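Local atomic coordinates of putative aminooxidase (Propionibacterium acnes, PDB entry 2BA9), a protein that probably isomerises polyunsaturated fatty acids to conjugated products such as conjugated linoleic acid, using a bound flavin-adenine dinucleotide. Residues A[19-24]-A[413-418]; A[15-20]-A[251-256]. All coordinates share one frame; numbering follows the deposited sequence.

Both contacts start from the same early helix, 16-28, which follows strand 9-12. Interaction 2 joins the start of that helix to the loop that leaves strand 249-252, closing a loop of 230 residues and tying the phosphate-binding turn to the strand beside 9-12 in the parallel sheet. Interaction 1 takes up the next turns and spans 388 residues to helix 408-423 near the C terminus. The shorter loop lies largely within the longer one, and L19 and A20 belong to the starting segments of both. The two contacts meet where S415 OG of interaction 1 reaches the carbonyl oxygen of A17 in interaction 2, a middle and a C-terminal part gathered around one N-terminal helix.

Interaction 1 (A[19-24]-A[413-418]); sequences LAAGMY and HYSKDL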
# COMPACT_ATOMS: atom_id res chain seq x y z
N LEU A 19 -6.79 1.38 -12.66
CA LEU A 19 -8.03 0.71 -13.00
C LEU A 19 -9.24 1.44 -12.40
O LEU A 19 -10.29 1.52 -13.04
CB LEU A 19 -7.99 -0.74 -12.54
CG LEU A 19 -6.94 -1.63 -13.21
CD1 LEU A 19 -6.85 -2.96 -12.49
CD2 LEU A 19 -7.25 -1.81 -14.72
N ALA A 20 -9.09 1.96 -11.19
CA ALA A 20 -10.17 2.72 -10.52
C ALA A 20 -10.39 4.06 -11.20
O ALA A 20 -11.53 4.54 -11.29
CB ALA A 20 -9.83 2.92 -9.05
N ALA A 21 -9.31 4.68 -11.65
CA ALA A 21 -9.39 5.95 -12.35
C ALA A 21 -10.22 5.75 -13.61
O ALA A 21 -11.12 6.55 -13.92
CB ALA A 21 -8.00 6.45 -12.68
N GLY A 22 -9.94 4.65 -14.32
CA GLY A 22 -10.71 4.30 -15.50
C GLY A 22 -12.18 4.07 -15.19
O GLY A 22 -13.05 4.66 -15.82
N MET A 23 -12.44 3.19 -14.22
CA MET A 23 -13.82 2.91 -13.75
C MET A 23 -14.61 4.17 -13.47
O MET A 23 -15.74 4.31 -13.93
CB MET A 23 -13.79 2.08 -12.46
CG MET A 23 -15.16 1.90 -11.79
SD MET A 23 -15.04 1.01 -10.23
CE MET A 23 -16.61 1.36 -9.45
N TYR A 24 -14.04 5.07 -12.70
CA TYR A 24 -14.79 6.24 -12.22
C TYR A 24 -14.88 7.36 -13.25
O TYR A 24 -15.83 8.15 -13.24
CB TYR A 24 -14.26 6.74 -10.87
CG TYR A 24 -14.68 5.81 -9.74
CD1 TYR A 24 -16.00 5.77 -9.30
CD2 TYR A 24 -13.77 4.96 -9.15
CE1 TYR A 24 -16.39 4.89 -8.28
CE2 TYR A 24 -14.14 4.09 -8.14
CZ TYR A 24 -15.44 4.05 -7.70
OH TYR A 24 -15.76 3.17 -6.70
N HIS A 413 -10.06 4.95 -3.71
CA HIS A 413 -10.84 6.07 -3.15
C HIS A 413 -10.31 7.44 -3.61
O HIS A 413 -11.08 8.35 -3.99
CB HIS A 413 -10.84 5.95 -1.61
CG HIS A 413 -11.76 6.89 -0.90
ND1 HIS A 413 -11.80 6.98 0.47
CD2 HIS A 413 -12.66 7.79 -1.36
CE1 HIS A 413 -12.69 7.89 0.83
NE2 HIS A 413 -13.23 8.39 -0.27
N TYR A 414 -8.99 7.58 -3.63
CA TYR A 414 -8.37 8.79 -4.16
C TYR A 414 -8.66 8.96 -5.66
O TYR A 414 -8.96 10.07 -6.11
CB TYR A 414 -6.86 8.80 -3.91
CG TYR A 414 -6.22 10.14 -4.24
CD1 TYR A 414 -5.97 11.07 -3.25
CD2 TYR A 414 -5.90 10.47 -5.55
CE1 TYR A 414 -5.40 12.30 -3.55
CE2 TYR A 414 -5.33 11.69 -5.86
CZ TYR A 414 -5.08 12.60 -4.85
OH TYR A 414 -4.51 13.80 -5.15
N SER A 415 -8.55 7.88 -6.44
CA SER A 415 -8.88 7.94 -7.87
C SER A 415 -10.35 8.37 -8.12
O SER A 415 -10.62 9.29 -8.91
CB SER A 415 -8.58 6.60 -8.57
OG SER A 415 -7.20 6.52 -8.98
N LYS A 416 -11.29 7.72 -7.44
CA LYS A 416 -12.72 8.12 -7.41
C LYS A 416 -12.89 9.62 -7.18
O LYS A 416 -13.58 10.31 -7.94
CB LYS A 416 -13.44 7.34 -6.30
CG LYS A 416 -14.93 7.64 -6.09
CD LYS A 416 -15.42 6.94 -4.83
CE LYS A 416 -16.94 6.94 -4.69
NZ LYS A 416 -17.46 8.27 -4.33
N ASP A 417 -12.27 10.12 -6.12
CA ASP A 417 -12.42 11.52 -5.73
C ASP A 417 -11.74 12.47 -6.73
O ASP A 417 -12.20 13.58 -6.92
CB ASP A 417 -11.85 11.76 -4.32
CG ASP A 417 -12.76 11.24 -3.21
OD1 ASP A 417 -13.96 10.99 -3.44
OD2 ASP A 417 -12.26 11.09 -2.08
N LEU A 418 -10.66 12.02 -7.36
CA LEU A 418 -9.97 12.83 -8.38
C LEU A 418 -10.93 13.25 -9.50
O LEU A 418 -10.86 14.37 -9.99
CB LEU A 418 -8.78 12.09 -8.98
CG LEU A 418 -7.81 12.92 -9.83
CD1 LEU A 418 -6.83 13.71 -8.95
CD2 LEU A 418 -7.06 12.02 -10.82
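S415 sets its CB into the closest part of this helix pair, where A20 and A21 present nothing larger than a methyl group. Its CB lies 3.9 Å from CB of A20 and 3.7 Å from the backbone N of A21, while the CA atoms of A21 and S415 come within 4.9 Å of each other. With such small residues on both sides, the segment axes approach to 8.1 Å. The serine hydroxyl rests alongside the A21 methyl and is hydrogen-bonded to the carbonyl oxygen of A17, one turn earlier on the same helix as the alanines, so a buried polar atom is satisfied exactly where the helices are tightest. The two helices, 16-28 and 408-423, run in broadly the same direction, crossing at -35°, and belong to the dinucleotide-binding, Rossmann-type part of the flavin-containing amine oxidoreductase fold: one follows the first strand of the parallel sheet, the other comes after its edge strand 396-398. Toward the more open side the contact changes character. Here Y24 meets the aliphatic part of K416, whose CG stands 3.8 Å from the ring centroid in a CH-pi contact, while CB covers the CD2-CE2 side of the same face. M23 CG lies over the opposite face, so the ring is sandwiched, and its hydroxyl is hydrogen-bonded to E72 of helix 68-77. K416 holds CG anti to its backbone N (chi1 179°), which lays the chain across the ring; a bend at chi4 then turns the amine of this partly exposed residue away from helix 16-28.

Interaction 2 (A[15-20]-A[251-256]); sequences GPAGLA and VLTVPL. With FAD (flavin-adenine dinucleotide), chain D.
T253 packs against the first turn of helix 16-28 through CB, 3.7 Å from CB of A17, and through its CG2 methyl, 3.6 Å from the backbone N of G18. The hydroxyl does its work through a water. With chi1 at 71°, OG1 is turned to the water and accepts its hydrogen bond at 2.9 Å from the water oxygen. The same water accepts from G18 N at 3.0 Å, more weakly from G15 N, and donates to FAD O1P. Beside it A17 N donates directly to O1P, 3.0 Å away with an N-H...O angle of 158°, so this phosphate oxygen is held both directly and through water at the start of the helix, where the helix dipole would probably favour its negative charge. G15 and G18 fit the GxGxxG pattern of Rossmann-type dinucleotide-binding proteins, and a water bridging that turn to the diphosphate is a familiar feature of the fold. Just after T253 the chain passes the adenine, where V254 CG1 comes within 3.3 Å of FAD N9A. Further out, T253 OG1 donates to the carbonyl oxygen of I12, at the end of strand 9-12. Backbone hydrogen bonds of V251 with A10 and I12, and of L252 with F397, fix strand 249-252 between its two neighbours in the parallel sheet.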
# COMPACT_ATOMS: atom_id res chain seq x y z
N GLY A 15 -2.60 -0.78 -12.04
CA GLY A 15 -2.83 -1.33 -10.71
C GLY A 15 -4.17 -0.82 -10.23
O GLY A 15 -4.89 -0.20 -11.00
N PRO A 16 -4.54 -1.09 -8.97
CA PRO A 16 -5.80 -0.59 -8.43
C PRO A 16 -6.12 0.88 -8.73
O PRO A 16 -7.26 1.20 -9.07
CB PRO A 16 -5.63 -0.82 -6.93
CG PRO A 16 -4.77 -2.09 -6.88
CD PRO A 16 -3.79 -1.89 -7.98
N ALA A 17 -5.12 1.76 -8.61
CA ALA A 17 -5.33 3.20 -8.80
C ALA A 17 -5.67 3.56 -10.25
O ALA A 17 -6.56 4.37 -10.49
CB ALA A 17 -4.11 3.98 -8.34
N GLY A 18 -4.97 2.95 -11.20
CA GLY A 18 -5.21 3.19 -12.62
C GLY A 18 -6.55 2.63 -13.05
O GLY A 18 -7.33 3.30 -13.71
N LEU A 19 -6.79 1.38 -12.66
CA LEU A 19 -8.03 0.71 -13.00
C LEU A 19 -9.24 1.44 -12.40
O LEU A 19 -10.29 1.52 -13.04
CB LEU A 19 -7.99 -0.74 -12.54
CG LEU A 19 -6.94 -1.63 -13.21
CD1 LEU A 19 -6.85 -2.96 -12.49
CD2 LEU A 19 -7.25 -1.81 -14.72
N ALA A 20 -9.09 1.96 -11.19
CA ALA A 20 -10.17 2.72 -10.52
C ALA A 20 -10.39 4.06 -11.20
O ALA A 20 -11.53 4.54 -11.29
CB ALA A 20 -9.83 2.92 -9.05
N VAL A 251 -2.95 11.25 -16.51
CA VAL A 251 -3.23 10.87 -15.13
C VAL A 251 -2.22 9.81 -14.67
O VAL A 251 -2.18 8.70 -15.21
CB VAL A 251 -4.69 10.38 -14.94
CG1 VAL A 251 -4.96 9.97 -13.50
CG2 VAL A 251 -5.65 11.49 -15.36
N LEU A 252 -1.41 10.18 -13.68
CA LEU A 252 -0.30 9.37 -13.22
C LEU A 252 -0.68 8.60 -11.98
O LEU A 252 -1.00 9.21 -10.97
CB LEU A 252 0.90 10.26 -12.86
CG LEU A 252 1.50 11.15 -13.95
CD1 LEU A 252 2.57 12.07 -13.33
CD2 LEU A 252 2.09 10.32 -15.07
N THR A 253 -0.64 7.27 -12.07
CA THR A 253 -0.79 6.41 -10.89
C THR A 253 0.50 5.60 -10.66
O THR A 253 0.49 4.60 -9.95
CB THR A 253 -2.01 5.42 -11.03
OG1 THR A 253 -1.71 4.42 -12.02
CG2 THR A 253 -3.27 6.17 -11.40
N VAL A 254 1.60 6.07 -11.26
CA VAL A 254 2.89 5.39 -11.23
C VAL A 254 3.91 6.17 -10.41
O VAL A 254 3.70 7.36 -10.14
CB VAL A 254 3.44 5.15 -12.65
CG1 VAL A 254 2.67 4.02 -13.34
CG2 VAL A 254 3.40 6.43 -13.47
N PRO A 255 5.04 5.53 -10.01
CA PRO A 255 6.05 6.23 -9.23
C PRO A 255 6.49 7.55 -9.87
O PRO A 255 6.95 7.60 -11.02
CB PRO A 255 7.20 5.21 -9.14
CG PRO A 255 6.54 3.91 -9.26
CD PRO A 255 5.45 4.14 -10.27
N LEU A 256 6.31 8.63 -9.12
CA LEU A 256 6.46 9.98 -9.64
C LEU A 256 7.91 10.44 -9.73
O LEU A 256 8.25 11.25 -10.57
CB LEU A 256 5.66 10.96 -8.80
CG LEU A 256 4.14 10.79 -8.77
CD1 LEU A 256 3.53 11.92 -7.90
CD2 LEU A 256 3.56 10.76 -10.19
PA FAD D . 0.62 -0.51 -7.78
O1A FAD D . -0.23 -1.56 -7.12
O2A FAD D . 2.11 -0.58 -7.51
O5B FAD D . 0.45 -0.64 -9.37
C5B FAD D . 1.13 0.29 -10.17
C4B FAD D . 1.04 -0.13 -11.63
O4B FAD D . 1.70 0.84 -12.42
C3B FAD D . 1.70 -1.49 -11.88
O3B FAD D . 0.79 -2.34 -12.54
C2B FAD D . 2.92 -1.15 -12.70
O2B FAD D . 3.34 -2.22 -13.54
C1B FAD D . 2.48 0.16 -13.37
N9A FAD D . 3.66 0.94 -13.80
C8A FAD D . 4.73 1.33 -13.03
N7A FAD D . 5.61 2.01 -13.81
C5A FAD D . 5.11 2.06 -15.08
C6A FAD D . 5.59 2.60 -16.29
N6A FAD D . 6.57 3.56 -16.24
N1A FAD D . 4.80 2.50 -17.42
C2A FAD D . 3.59 1.82 -17.40
N3A FAD D . 3.13 1.28 -16.21
C4A FAD D . 3.88 1.38 -15.07
N1 FAD D . -3.07 -3.08 0.49
C2 FAD D . -4.18 -3.16 1.30
O2 FAD D . -5.14 -2.41 1.10
N3 FAD D . -4.21 -4.06 2.35
C4 FAD D . -3.14 -4.90 2.58
O4 FAD D . -3.21 -5.71 3.52
C4X FAD D . -2.01 -4.83 1.75
N5 FAD D . -0.91 -5.64 1.96
C5X FAD D . 0.13 -5.70 1.06
C6 FAD D . 1.16 -6.63 1.22
C7 FAD D . 2.19 -6.70 0.28
C7M FAD D . 3.27 -7.72 0.47
C8 FAD D . 2.19 -5.83 -0.81
C8M FAD D . 3.27 -5.86 -1.85
C9 FAD D . 1.16 -4.90 -0.96
C9A FAD D . 0.13 -4.82 -0.03
N10 FAD D . -0.91 -3.88 -0.15
C10 FAD D . -2.00 -3.93 0.69
C1' FAD D . -0.72 -2.62 -0.92
C2' FAD D . -1.48 -2.63 -2.24
O2' FAD D . -1.28 -3.84 -2.96
C3' FAD D . -1.03 -1.42 -3.04
O3' FAD D . -1.12 -0.25 -2.23
C4' FAD D . -1.86 -1.27 -4.31
O4' FAD D . -1.57 -2.30 -5.24
C5' FAD D . -1.61 0.11 -4.89
O5' FAD D . -2.10 0.18 -6.20
P FAD D . -1.50 1.27 -7.23
O1P FAD D . -2.14 1.12 -8.60
O2P FAD D . -1.72 2.62 -6.65
O3P FAD D . 0.07 0.94 -7.38
O HOH W 1 -2.25 1.72 -11.01